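Local structure of aldose-aldose oxidoreductase (Caulobacter crescentus, 5A04) at residues A[36-41]-A[63-68]; A[181-186]-A[322-327]; A[189-194]-A[318-323]. The protein probably transfers hydride between two aldoses through a bound NADP(H), oxidising one sugar and reducing the other. All blocks are in the same frame, centred on the assembly; numbering follows the deposited sequence.

Overall arrangement
All three contacts are buried. Contact 1 belongs to the Rossmann fold, its centre about 23 Å from the centre of the chain. It sets a strand residue against a short 3-10 segment, and the chain that follows the strand holds the 2'-phosphate of NADPH. Contacts 2 and 3 lie in the C-terminal alpha/beta domain, nearer the centre of the chain. Both join helix 182-198 to helix 314-333, and their centres are about 8 Å apart. Contacts 1 and 2 are purely apolar between their segments, whereas contact 3 adds an amide-carboxylate bond. Contacts 2 and 3 each bring one residue of helix 182-198, Asp-185 and Tyr-189, to the same glucose. All three hold residues of the NADPH pocket.

Contact 1: A[36-41]-A[63-68]; sequences ALVSGT and ETFDRI. With NDP (NADPH dihydro-nicotinamide-adenine-dinucleotide phosphate), chain G.
In the NAD-binding Rossmann fold, Val-38 of strand 32-38 packs on Phe-65 and Ile-68 of the 3-10 segment that begins at Phe-65. The Val-38 and Phe-65 side chains cross at about a right angle. Val-38 CG1 and CG2 both come up to Phe-65 CD1, each at 3.8 Å. Phe-65 keeps CG anti to its backbone N (chi1 171°), and this turn brings the ring up to the valine. Val-38 CG2 is also 4.4 Å from Ile-68 CD1, a looser touch.

Beyond Val-38 the chain turns into the site of the 2'-phosphate of NADPH. Gly-40 N donates to NDP O1X at 3.0 Å, and Thr-41 OG1 donates to NDP O2X at 2.8 Å. Ser-39 OG bonds NDP O3X, but the modelled bond is very short and its length is doubtful. The same Ser-39 OG accepts from Thr-41 N at 3.0 Å, an ST turn, which should help hold the loop in shape. The three residues thus take one phosphate oxygen each, consistent with a preference for NADP(H).

Strand 32-38 lies between strands 59-60 and 7-12. Val-38 and Phe-65 both touch Leu-12, and Phe-65 also rests on Arg-92 and Ala-93 of helix 86-95.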
loop_
_atom_site.group_PDB
_atom_site.type_symbol
_atom_site.label_atom_id
_atom_site.label_comp_id
_atom_site.label_asym_id
_atom_site.label_seq_id
_atom_site.Cartn_x
_atom_site.Cartn_y
_atom_site.Cartn_z
ATOM N N ALA A 36 -39.954 -6.392 -12.468
ATOM C CA ALA A 36 -40.011 -5.655 -13.730
ATOM C C ALA A 36 -38.625 -5.443 -14.328
ATOM O O ALA A 36 -37.610 -5.540 -13.632
ATOM C CB ALA A 36 -40.717 -4.309 -13.528
ATOM N N LEU A 37 -38.601 -5.156 -15.630
ATOM C CA LEU A 37 -37.373 -4.897 -16.361
ATOM C C LEU A 37 -37.476 -3.565 -17.096
ATOM O O LEU A 37 -38.522 -3.244 -17.677
ATOM C CB LEU A 37 -37.090 -6.015 -17.369
ATOM C CG LEU A 37 -36.939 -7.406 -16.750
ATOM C CD1 LEU A 37 -36.950 -8.441 -17.864
ATOM C CD2 LEU A 37 -35.663 -7.493 -15.942
ATOM N N VAL A 38 -36.393 -2.794 -17.062
ATOM C CA VAL A 38 -36.326 -1.528 -17.790
ATOM C C VAL A 38 -35.057 -1.507 -18.624
ATOM O O VAL A 38 -33.962 -1.660 -18.089
ATOM C CB VAL A 38 -36.337 -0.323 -16.839
ATOM C CG1 VAL A 38 -36.478 0.974 -17.643
ATOM C CG2 VAL A 38 -37.453 -0.449 -15.832
ATOM N N SER A 39 -35.205 -1.337 -19.939
ATOM C CA SER A 39 -34.087 -1.485 -20.864
ATOM C C SER A 39 -34.232 -0.606 -22.093
ATOM O O SER A 39 -35.342 -0.395 -22.573
ATOM C CB SER A 39 -33.951 -2.947 -21.322
ATOM O OG SER A 39 -32.833 -3.092 -22.196
ATOM N N GLY A 40 -33.103 -0.135 -22.615
ATOM C CA GLY A 40 -33.083 0.574 -23.890
ATOM C C GLY A 40 -32.906 -0.361 -25.081
ATOM O O GLY A 40 -32.786 0.076 -26.226
ATOM N N THR A 41 -32.883 -1.662 -24.811
ATOM C CA THR A 41 -32.704 -2.666 -25.861
ATOM C C THR A 41 -33.887 -3.623 -25.886
ATOM O O THR A 41 -33.994 -4.500 -25.022
ATOM C CB THR A 41 -31.417 -3.486 -25.653
ATOM O OG1 THR A 41 -30.291 -2.606 -25.585
ATOM C CG2 THR A 41 -31.224 -4.480 -26.809
ATOM N N GLU A 63 -38.075 5.090 -22.702
ATOM C CA GLU A 63 -39.103 6.043 -23.116
ATOM C C GLU A 63 -40.396 5.873 -22.321
ATOM O O GLU A 63 -41.114 6.843 -22.080
ATOM C CB GLU A 63 -39.388 5.901 -24.612
ATOM C CG GLU A 63 -38.185 6.206 -25.491
ATOM C CD GLU A 63 -38.470 5.990 -26.960
ATOM O OE1 GLU A 63 -39.325 5.136 -27.281
ATOM O OE2 GLU A 63 -37.838 6.671 -27.794
ATOM N N THR A 64 -40.700 4.641 -21.906
ATOM C CA THR A 64 -41.952 4.405 -21.190
ATOM C C THR A 64 -41.755 4.240 -19.682
ATOM O O THR A 64 -42.723 4.013 -18.965
ATOM C CB THR A 64 -42.713 3.147 -21.720
ATOM O OG1 THR A 64 -41.940 1.963 -21.485
ATOM C CG2 THR A 64 -43.019 3.272 -23.213
ATOM N N PHE A 65 -40.513 4.363 -19.210
ATOM C CA PHE A 65 -40.182 4.085 -17.805
ATOM C C PHE A 65 -41.042 4.859 -16.800
ATOM O O PHE A 65 -41.415 4.322 -15.773
ATOM C CB PHE A 65 -38.683 4.373 -17.558
ATOM C CG PHE A 65 -38.275 4.337 -16.100
ATOM C CD1 PHE A 65 -38.477 3.205 -15.322
ATOM C CD2 PHE A 65 -37.668 5.437 -15.514
ATOM C CE1 PHE A 65 -38.090 3.176 -13.987
ATOM C CE2 PHE A 65 -37.284 5.420 -14.177
ATOM C CZ PHE A 65 -37.507 4.286 -13.407
ATOM N N ASP A 66 -41.401 6.106 -17.094
ATOM C CA ASP A 66 -42.126 6.888 -16.093
ATOM C C ASP A 66 -43.522 6.319 -15.804
ATOM O O ASP A 66 -44.104 6.586 -14.748
ATOM C CB ASP A 66 -42.220 8.351 -16.532
ATOM C CG ASP A 66 -40.861 8.937 -16.852
ATOM O OD1 ASP A 66 -40.033 9.048 -15.923
ATOM O OD2 ASP A 66 -40.614 9.268 -18.027
ATOM N N ARG A 67 -44.031 5.495 -16.713
ATOM C CA ARG A 67 -45.325 4.840 -16.511
ATOM C C ARG A 67 -45.306 3.835 -15.363
ATOM O O ARG A 67 -46.355 3.368 -14.924
ATOM C CB ARG A 67 -45.769 4.123 -17.789
ATOM C CG ARG A 67 -46.019 5.044 -18.985
ATOM C CD ARG A 67 -46.350 4.193 -20.201
ATOM N NE ARG A 67 -46.520 4.963 -21.429
ATOM C CZ ARG A 67 -46.634 4.409 -22.633
ATOM N NH1 ARG A 67 -46.587 3.089 -22.757
ATOM N NH2 ARG A 67 -46.788 5.171 -23.708
ATOM N N ILE A 68 -44.110 3.503 -14.883
ATOM C CA ILE A 68 -43.962 2.536 -13.803
ATOM C C ILE A 68 -44.606 3.038 -12.503
ATOM O O ILE A 68 -44.852 2.259 -11.584
ATOM C CB ILE A 68 -42.463 2.199 -13.573
ATOM C CG1 ILE A 68 -42.287 0.793 -12.961
ATOM C CG2 ILE A 68 -41.774 3.268 -12.711
ATOM C CD1 ILE A 68 -40.846 0.285 -13.081
HETATM P PA NDP G . -22.547 -2.555 -18.869
HETATM O O1A NDP G . -21.986 -1.681 -19.936
HETATM O O2A NDP G . -22.200 -4.018 -18.873
HETATM O O5B NDP G . -24.186 -2.430 -18.829
HETATM C C5B NDP G . -24.541 -1.076 -18.833
HETATM C C4B NDP G . -26.011 -1.053 -19.277
HETATM O O4B NDP G . -26.595 0.229 -19.036
HETATM C C3B NDP G . -26.100 -1.312 -20.799
HETATM O O3B NDP G . -26.135 -2.675 -21.081
HETATM C C2B NDP G . -27.486 -0.731 -21.104
HETATM O O2B NDP G . -28.455 -1.540 -20.770
HETATM C C1B NDP G . -27.546 0.462 -20.055
HETATM N N9A NDP G . -27.301 1.765 -20.678
HETATM C C8A NDP G . -28.171 2.850 -20.716
HETATM N N7A NDP G . -27.668 3.905 -21.386
HETATM C C5A NDP G . -26.405 3.481 -21.806
HETATM C C6A NDP G . -25.389 4.121 -22.541
HETATM N N6A NDP G . -25.564 5.413 -22.984
HETATM N N1A NDP G . -24.212 3.490 -22.835
HETATM C C2A NDP G . -24.110 2.194 -22.354
HETATM N N3A NDP G . -24.978 1.465 -21.644
HETATM C C4A NDP G . -26.150 2.141 -21.378
HETATM O O3 NDP G . -21.944 -1.815 -17.512
HETATM P PN NDP G . -21.901 -2.711 -16.153
HETATM O O1N NDP G . -23.167 -3.412 -15.872
HETATM O O2N NDP G . -20.529 -3.278 -15.866
HETATM O O5D NDP G . -21.883 -1.394 -14.988
HETATM C C5D NDP G . -23.090 -0.685 -14.935
HETATM C C4D NDP G . -23.144 0.015 -13.549
HETATM O O4D NDP G . -22.965 -1.000 -12.513
HETATM C C3D NDP G . -21.953 1.028 -13.360
HETATM O O3D NDP G . -22.386 2.142 -12.557
HETATM C C2D NDP G . -20.924 0.224 -12.580
HETATM O O2D NDP G . -20.139 1.039 -11.727
HETATM C C1D NDP G . -21.868 -0.663 -11.695
HETATM N N1N NDP G . -21.208 -1.926 -11.355
HETATM C C2N NDP G . -21.132 -2.334 -10.033
HETATM C C3N NDP G . -20.536 -3.526 -9.737
HETATM C C7N NDP G . -20.449 -3.959 -8.342
HETATM O O7N NDP G . -19.775 -4.948 -7.999
HETATM N N7N NDP G . -21.149 -3.250 -7.370
HETATM C C4N NDP G . -19.958 -4.415 -10.783
HETATM C C5N NDP G . -20.052 -3.873 -12.146
HETATM C C6N NDP G . -20.651 -2.709 -12.391
HETATM P P2B NDP G . -29.810 -1.654 -21.828
HETATM O O1X NDP G . -30.188 -0.195 -21.948
HETATM O O2X NDP G . -29.139 -2.273 -23.015
HETATM O O3X NDP G . -30.766 -2.541 -21.034
#

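Contact 2: A[181-186]-A[322-327]; sequences GSLMDI and RVIEAI. With BGC (beta-D-glucopyranose), chain H.
Leu-183 pushes one methyl into the notch between Ile-324 and Ile-327, which are three residues apart on helix 314-333. Its CG is anti to the backbone N (chi1 -179°), and this sends the branch toward the other helix. Leu-183 CD2 lies 3.6 Å from Ile-327 CG2 and 3.8 Å from Ile-324 CG2. Ile-324 fills a hollow in return. Its CG2 methyl fits between Leu-183 and Met-184, 4.0 Å from Met-184 SD. Met-184 is bent at both chi2 and chi3, and its side chain crosses that of Ile-324 at about a right angle. The Leu-183 and Ile-324 side chains slide past each other in opposite directions, with Leu-183 CG 4.0 Å from Ile-324 CG1. The axes of the short segments 182-186 and 322-327 run at 153°, roughly antiparallel.

Asp-185 points to the glucose. The glucose O2 donates to Asp-185 OD1 at 2.7 Å and O3 donates to Asp-185 OD2 at 2.8 Å, so the carboxylate grips two neighbouring hydroxyls. OD1 also forms a salt bridge with Arg-172. With an alanine in place of Asp-185, the two sugar hydroxyls would probably lose their acceptors and Arg-172 would lose one of its partners, the carboxylate.

The apolar seam lies on the sheet of the C-terminal domain. Leu-183 and Ile-327 both rest on Ile-225 and Phe-227 of strand 224-230, while Met-184 touches Pro-105 and Tyr-328.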
loop_
_atom_site.group_PDB
_atom_site.type_symbol
_atom_site.label_atom_id
_atom_site.label_comp_id
_atom_site.label_asym_id
_atom_site.label_seq_id
_atom_site.Cartn_x
_atom_site.Cartn_y
_atom_site.Cartn_z
ATOM N N GLY A 181 -12.045 8.155 -14.366
ATOM C CA GLY A 181 -11.390 6.900 -14.696
ATOM C C GLY A 181 -11.425 5.876 -13.576
ATOM O O GLY A 181 -12.473 5.656 -12.958
ATOM N N SER A 182 -10.278 5.252 -13.306
ATOM C CA SER A 182 -10.219 4.154 -12.330
ATOM C C SER A 182 -10.797 4.504 -10.956
ATOM O O SER A 182 -11.409 3.662 -10.311
ATOM C CB SER A 182 -8.773 3.666 -12.162
ATOM O OG SER A 182 -8.000 4.600 -11.414
ATOM N N LEU A 183 -10.624 5.744 -10.506
ATOM C CA LEU A 183 -11.113 6.111 -9.183
ATOM C C LEU A 183 -12.627 5.994 -9.099
ATOM O O LEU A 183 -13.166 5.609 -8.069
ATOM C CB LEU A 183 -10.683 7.534 -8.827
ATOM C CG LEU A 183 -11.100 8.045 -7.441
ATOM C CD1 LEU A 183 -10.648 7.066 -6.342
ATOM C CD2 LEU A 183 -10.530 9.448 -7.200
ATOM N N MET A 184 -13.312 6.355 -10.180
ATOM C CA MET A 184 -14.767 6.310 -10.180
ATOM C C MET A 184 -15.244 4.858 -10.154
ATOM O O MET A 184 -16.235 4.541 -9.495
ATOM C CB MET A 184 -15.322 7.062 -11.399
ATOM C CG MET A 184 -15.188 8.574 -11.296
ATOM S SD MET A 184 -16.137 9.241 -9.917
ATOM C CE MET A 184 -17.784 9.151 -10.575
ATOM N N ASP A 185 -14.492 3.964 -10.788
ATOM C CA ASP A 185 -14.975 2.603 -10.998
ATOM C C ASP A 185 -14.524 1.586 -9.967
ATOM O O ASP A 185 -15.319 0.764 -9.503
ATOM C CB ASP A 185 -14.540 2.101 -12.370
ATOM C CG ASP A 185 -15.108 0.734 -12.681
ATOM O OD1 ASP A 185 -16.342 0.642 -12.883
ATOM O OD2 ASP A 185 -14.331 -0.245 -12.693
ATOM N N ILE A 186 -13.236 1.599 -9.662
ATOM C CA ILE A 186 -12.656 0.519 -8.885
ATOM C C ILE A 186 -11.894 1.086 -7.683
ATOM O O ILE A 186 -11.908 0.510 -6.587
ATOM C CB ILE A 186 -11.748 -0.381 -9.799
ATOM C CG1 ILE A 186 -11.137 -1.518 -8.997
ATOM C CG2 ILE A 186 -10.692 0.431 -10.544
ATOM C CD1 ILE A 186 -12.190 -2.419 -8.393
ATOM N N ARG A 322 -17.433 13.255 -2.159
ATOM C CA ARG A 322 -16.735 14.393 -1.548
ATOM C C ARG A 322 -15.224 14.150 -1.514
ATOM O O ARG A 322 -14.430 15.039 -1.849
ATOM C CB ARG A 322 -17.236 14.651 -0.122
ATOM C CG ARG A 322 -18.602 15.306 -0.006
ATOM C CD ARG A 322 -18.994 15.473 1.468
ATOM N NE ARG A 322 -20.239 16.221 1.628
ATOM C CZ ARG A 322 -21.101 16.036 2.626
ATOM N NH1 ARG A 322 -20.863 15.117 3.560
ATOM N NH2 ARG A 322 -22.210 16.763 2.686
ATOM N N VAL A 323 -14.828 12.947 -1.110
ATOM C CA VAL A 323 -13.410 12.623 -1.035
ATOM C C VAL A 323 -12.833 12.451 -2.434
ATOM O O VAL A 323 -11.707 12.868 -2.697
ATOM C CB VAL A 323 -13.155 11.352 -0.201
ATOM C CG1 VAL A 323 -11.658 11.138 -0.042
ATOM C CG2 VAL A 323 -13.814 11.498 1.169
ATOM N N ILE A 324 -13.609 11.853 -3.338
ATOM C CA ILE A 324 -13.158 11.677 -4.716
ATOM C C ILE A 324 -12.832 13.027 -5.365
ATOM O O ILE A 324 -11.789 13.173 -6.015
ATOM C CB ILE A 324 -14.214 10.904 -5.547
ATOM C CG1 ILE A 324 -14.142 9.414 -5.170
ATOM C CG2 ILE A 324 -13.979 11.085 -7.037
ATOM C CD1 ILE A 324 -15.330 8.584 -5.655
ATOM N N GLU A 325 -13.700 14.016 -5.163
ATOM C CA GLU A 325 -13.405 15.365 -5.664
ATOM C C GLU A 325 -12.090 15.879 -5.079
ATOM O O GLU A 325 -11.275 16.472 -5.803
ATOM C CB GLU A 325 -14.555 16.325 -5.347
ATOM C CG GLU A 325 -15.774 16.071 -6.239
ATOM C CD GLU A 325 -16.755 17.235 -6.311
ATOM O OE1 GLU A 325 -16.516 18.279 -5.643
ATOM O OE2 GLU A 325 -17.768 17.087 -7.044
ATOM N N ALA A 326 -11.860 15.627 -3.792
ATOM C CA ALA A 326 -10.623 16.093 -3.149
ATOM C C ALA A 326 -9.391 15.352 -3.665
ATOM O O ALA A 326 -8.316 15.946 -3.782
ATOM C CB ALA A 326 -10.721 15.967 -1.635
ATOM N N ILE A 327 -9.533 14.053 -3.937
ATOM C CA ILE A 327 -8.436 13.263 -4.509
ATOM C C ILE A 327 -8.047 13.820 -5.885
ATOM O O ILE A 327 -6.868 14.034 -6.168
ATOM C CB ILE A 327 -8.808 11.761 -4.625
ATOM C CG1 ILE A 327 -8.978 11.161 -3.225
ATOM C CG2 ILE A 327 -7.740 10.989 -5.445
ATOM C CD1 ILE A 327 -9.809 9.852 -3.209
HETATM C C2 BGC H . -16.581 -2.353 -11.088
HETATM C C3 BGC H . -16.131 -3.403 -12.114
HETATM C C4 BGC H . -15.168 -4.364 -11.482
HETATM C C5 BGC H . -15.730 -4.941 -10.192
HETATM C C6 BGC H . -14.618 -5.743 -9.465
HETATM C C1 BGC H . -17.142 -3.099 -9.961
HETATM O O1 BGC H . -17.714 -2.193 -9.019
HETATM O O2 BGC H . -17.546 -1.502 -11.693
HETATM O O3 BGC H . -15.520 -2.703 -13.186
HETATM O O4 BGC H . -14.880 -5.413 -12.393
HETATM O O5 BGC H . -16.150 -3.911 -9.326
HETATM O O6 BGC H . -15.163 -6.458 -8.349
#

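Contact 3: A[189-194]-A[318-323]; sequences YSLNAA and LKDLRV. With BGC (beta-D-glucopyranose), chain H; NDP (NADPH dihydro-nicotinamide-adenine-dinucleotide phosphate), chain G.
Asp-320 OD2 takes a hydrogen bond from Asn-192 ND2 at 2.8 Å. The donor comes from the syn side, 25° out of the carboxylate plane. Amide and carboxylate planes stand steeply to each other, 78° apart. A chi1 of -164° brings the Asn-192 amide nearer to the facing helix than its CB would suggest. The other oxygen, Asp-320 OD1, makes a salt bridge with Arg-195. The buried carboxylate is therefore held at both oxygens, which should fix its rotation.

Leu-191 packs beside this polar pair. Its CG lies 3.5 Å from Asp-320 OD1, and its CD2 lies 3.5 Å from Asp-320 O. The other methyl, Leu-191 CD1, reaches Val-323 CG1 at 3.6 Å.

Tyr-189 turns away from this interface to the substrate. Glucose O1 lies at the edge of the Tyr-189 ring, in its plane, and is bonded to Tyr-189 OH; the modelled bond is very short and its length doubtful. Tyr-189 OH is also 3.1 Å from NDP O7N. This is the C-terminal alpha/beta domain of the oxidoreductase family: helices 182-198 and 314-333 pack on each other and on Leu-229 of strand 224-230, and the first brings Tyr-189 to the sugar and NADPH pockets.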
loop_
_atom_site.group_PDB
_atom_site.type_symbol
_atom_site.label_atom_id
_atom_site.label_comp_id
_atom_site.label_asym_id
_atom_site.label_seq_id
_atom_site.Cartn_x
_atom_site.Cartn_y
_atom_site.Cartn_z
ATOM N N TYR A 189 -13.538 1.458 -4.271
ATOM C CA TYR A 189 -13.532 0.404 -3.242
ATOM C C TYR A 189 -12.438 0.620 -2.196
ATOM O O TYR A 189 -12.623 0.290 -1.018
ATOM C CB TYR A 189 -13.364 -0.990 -3.862
ATOM C CG TYR A 189 -14.585 -1.470 -4.614
ATOM C CD1 TYR A 189 -14.744 -1.188 -5.966
ATOM C CD2 TYR A 189 -15.566 -2.220 -3.977
ATOM C CE1 TYR A 189 -15.856 -1.631 -6.667
ATOM C CE2 TYR A 189 -16.678 -2.674 -4.670
ATOM C CZ TYR A 189 -16.817 -2.377 -6.007
ATOM O OH TYR A 189 -17.923 -2.823 -6.693
ATOM N N SER A 190 -11.292 1.148 -2.614
ATOM C CA SER A 190 -10.218 1.455 -1.664
ATOM C C SER A 190 -10.661 2.549 -0.695
ATOM O O SER A 190 -10.423 2.471 0.508
ATOM C CB SER A 190 -8.949 1.910 -2.400
ATOM O OG SER A 190 -8.428 0.876 -3.215
ATOM N N LEU A 191 -11.276 3.592 -1.247
ATOM C CA LEU A 191 -11.775 4.700 -0.448
ATOM C C LEU A 191 -12.874 4.257 0.512
ATOM O O LEU A 191 -12.842 4.572 1.707
ATOM C CB LEU A 191 -12.295 5.798 -1.382
ATOM C CG LEU A 191 -13.161 6.882 -0.756
ATOM C CD1 LEU A 191 -12.355 7.632 0.307
ATOM C CD2 LEU A 191 -13.646 7.816 -1.867
ATOM N N ASN A 192 -13.845 3.518 -0.015
ATOM C CA ASN A 192 -14.993 3.102 0.778
ATOM C C ASN A 192 -14.512 2.197 1.918
ATOM O O ASN A 192 -14.962 2.333 3.056
ATOM C CB ASN A 192 -16.040 2.405 -0.114
ATOM C CG ASN A 192 -17.410 2.299 0.547
ATOM O OD1 ASN A 192 -17.800 1.233 1.023
ATOM N ND2 ASN A 192 -18.155 3.393 0.555
ATOM N N ALA A 193 -13.572 1.301 1.623
ATOM C CA ALA A 193 -13.012 0.431 2.670
ATOM C C ALA A 193 -12.233 1.213 3.729
ATOM O O ALA A 193 -12.346 0.932 4.923
ATOM C CB ALA A 193 -12.112 -0.652 2.064
ATOM N N ALA A 194 -11.432 2.185 3.310
ATOM C CA ALA A 194 -10.687 2.969 4.298
ATOM C C ALA A 194 -11.666 3.622 5.272
ATOM O O ALA A 194 -11.425 3.657 6.481
ATOM C CB ALA A 194 -9.820 4.021 3.619
ATOM N N LEU A 318 -22.519 9.992 -1.123
ATOM C CA LEU A 318 -22.131 11.402 -1.170
ATOM C C LEU A 318 -20.780 11.623 -0.490
ATOM O O LEU A 318 -19.934 12.371 -0.985
ATOM C CB LEU A 318 -23.203 12.263 -0.502
ATOM C CG LEU A 318 -22.876 13.730 -0.210
ATOM C CD1 LEU A 318 -22.562 14.523 -1.481
ATOM C CD2 LEU A 318 -24.041 14.365 0.553
ATOM N N LYS A 319 -20.578 10.971 0.645
ATOM C CA LYS A 319 -19.321 11.105 1.372
ATOM C C LYS A 319 -18.155 10.599 0.526
ATOM O O LYS A 319 -17.073 11.204 0.515
ATOM C CB LYS A 319 -19.391 10.363 2.706
ATOM C CG LYS A 319 -20.156 11.127 3.788
ATOM C CD LYS A 319 -20.482 10.229 4.961
ATOM C CE LYS A 319 -21.244 10.980 6.042
ATOM N NZ LYS A 319 -21.724 10.020 7.081
ATOM N N ASP A 320 -18.374 9.524 -0.225
ATOM C CA ASP A 320 -17.328 9.067 -1.137
ATOM C C ASP A 320 -17.046 10.107 -2.221
ATOM O O ASP A 320 -15.880 10.406 -2.499
ATOM C CB ASP A 320 -17.695 7.727 -1.791
ATOM C CG ASP A 320 -17.295 6.526 -0.935
ATOM O OD1 ASP A 320 -16.557 6.704 0.056
ATOM O OD2 ASP A 320 -17.709 5.400 -1.279
ATOM N N LEU A 321 -18.095 10.671 -2.826
ATOM C CA LEU A 321 -17.879 11.631 -3.915
ATOM C C LEU A 321 -17.153 12.865 -3.401
ATOM O O LEU A 321 -16.371 13.458 -4.137
ATOM C CB LEU A 321 -19.192 12.046 -4.593
ATOM C CG LEU A 321 -19.430 11.386 -5.958
ATOM C CD1 LEU A 321 -18.313 11.707 -6.950
ATOM C CD2 LEU A 321 -19.592 9.860 -5.774
ATOM N N ARG A 322 -17.433 13.255 -2.159
ATOM C CA ARG A 322 -16.735 14.393 -1.548
ATOM C C ARG A 322 -15.224 14.150 -1.514
ATOM O O ARG A 322 -14.430 15.039 -1.849
ATOM C CB ARG A 322 -17.236 14.651 -0.122
ATOM C CG ARG A 322 -18.602 15.306 -0.006
ATOM C CD ARG A 322 -18.994 15.473 1.468
ATOM N NE ARG A 322 -20.239 16.221 1.628
ATOM C CZ ARG A 322 -21.101 16.036 2.626
ATOM N NH1 ARG A 322 -20.863 15.117 3.560
ATOM N NH2 ARG A 322 -22.210 16.763 2.686
ATOM N N VAL A 323 -14.828 12.947 -1.110
ATOM C CA VAL A 323 -13.410 12.623 -1.035
ATOM C C VAL A 323 -12.833 12.451 -2.434
ATOM O O VAL A 323 -11.707 12.868 -2.697
ATOM C CB VAL A 323 -13.155 11.352 -0.201
ATOM C CG1 VAL A 323 -11.658 11.138 -0.042
ATOM C CG2 VAL A 323 -13.814 11.498 1.169
HETATM C C2 BGC H . -16.581 -2.353 -11.088
HETATM C C3 BGC H . -16.131 -3.403 -12.114
HETATM C C4 BGC H . -15.168 -4.364 -11.482
HETATM C C5 BGC H . -15.730 -4.941 -10.192
HETATM C C6 BGC H . -14.618 -5.743 -9.465
HETATM C C1 BGC H . -17.142 -3.099 -9.961
HETATM O O1 BGC H . -17.714 -2.193 -9.019
HETATM O O2 BGC H . -17.546 -1.502 -11.693
HETATM O O3 BGC H . -15.520 -2.703 -13.186
HETATM O O4 BGC H . -14.880 -5.413 -12.393
HETATM O O5 BGC H . -16.150 -3.911 -9.326
HETATM O O6 BGC H . -15.163 -6.458 -8.349
HETATM P PA NDP G . -22.547 -2.555 -18.869
HETATM O O1A NDP G . -21.986 -1.681 -19.936
HETATM O O2A NDP G . -22.200 -4.018 -18.873
HETATM O O5B NDP G . -24.186 -2.430 -18.829
HETATM C C5B NDP G . -24.541 -1.076 -18.833
HETATM C C4B NDP G . -26.011 -1.053 -19.277
HETATM O O4B NDP G . -26.595 0.229 -19.036
HETATM C C3B NDP G . -26.100 -1.312 -20.799
HETATM O O3B NDP G . -26.135 -2.675 -21.081
HETATM C C2B NDP G . -27.486 -0.731 -21.104
HETATM O O2B NDP G . -28.455 -1.540 -20.770
HETATM C C1B NDP G . -27.546 0.462 -20.055
HETATM N N9A NDP G . -27.301 1.765 -20.678
HETATM C C8A NDP G . -28.171 2.850 -20.716
HETATM N N7A NDP G . -27.668 3.905 -21.386
HETATM C C5A NDP G . -26.405 3.481 -21.806
HETATM C C6A NDP G . -25.389 4.121 -22.541
HETATM N N6A NDP G . -25.564 5.413 -22.984
HETATM N N1A NDP G . -24.212 3.490 -22.835
HETATM C C2A NDP G . -24.110 2.194 -22.354
HETATM N N3A NDP G . -24.978 1.465 -21.644
HETATM C C4A NDP G . -26.150 2.141 -21.378
HETATM O O3 NDP G . -21.944 -1.815 -17.512
HETATM P PN NDP G . -21.901 -2.711 -16.153
HETATM O O1N NDP G . -23.167 -3.412 -15.872
HETATM O O2N NDP G . -20.529 -3.278 -15.866
HETATM O O5D NDP G . -21.883 -1.394 -14.988
HETATM C C5D NDP G . -23.090 -0.685 -14.935
HETATM C C4D NDP G . -23.144 0.015 -13.549
HETATM O O4D NDP G . -22.965 -1.000 -12.513
HETATM C C3D NDP G . -21.953 1.028 -13.360
HETATM O O3D NDP G . -22.386 2.142 -12.557
HETATM C C2D NDP G . -20.924 0.224 -12.580
HETATM O O2D NDP G . -20.139 1.039 -11.727
HETATM C C1D NDP G . -21.868 -0.663 -11.695
HETATM N N1N NDP G . -21.208 -1.926 -11.355
HETATM C C2N NDP G . -21.132 -2.334 -10.033
HETATM C C3N NDP G . -20.536 -3.526 -9.737
HETATM C C7N NDP G . -20.449 -3.959 -8.342
HETATM O O7N NDP G . -19.775 -4.948 -7.999
HETATM N N7N NDP G . -21.149 -3.250 -7.370
HETATM C C4N NDP G . -19.958 -4.415 -10.783
HETATM C C5N NDP G . -20.052 -3.873 -12.146
HETATM C C6N NDP G . -20.651 -2.709 -12.391
HETATM P P2B NDP G . -29.810 -1.654 -21.828
HETATM O O1X NDP G . -30.188 -0.195 -21.948
HETATM O O2X NDP G . -29.139 -2.273 -23.015
HETATM O O3X NDP G . -30.766 -2.541 -21.034
#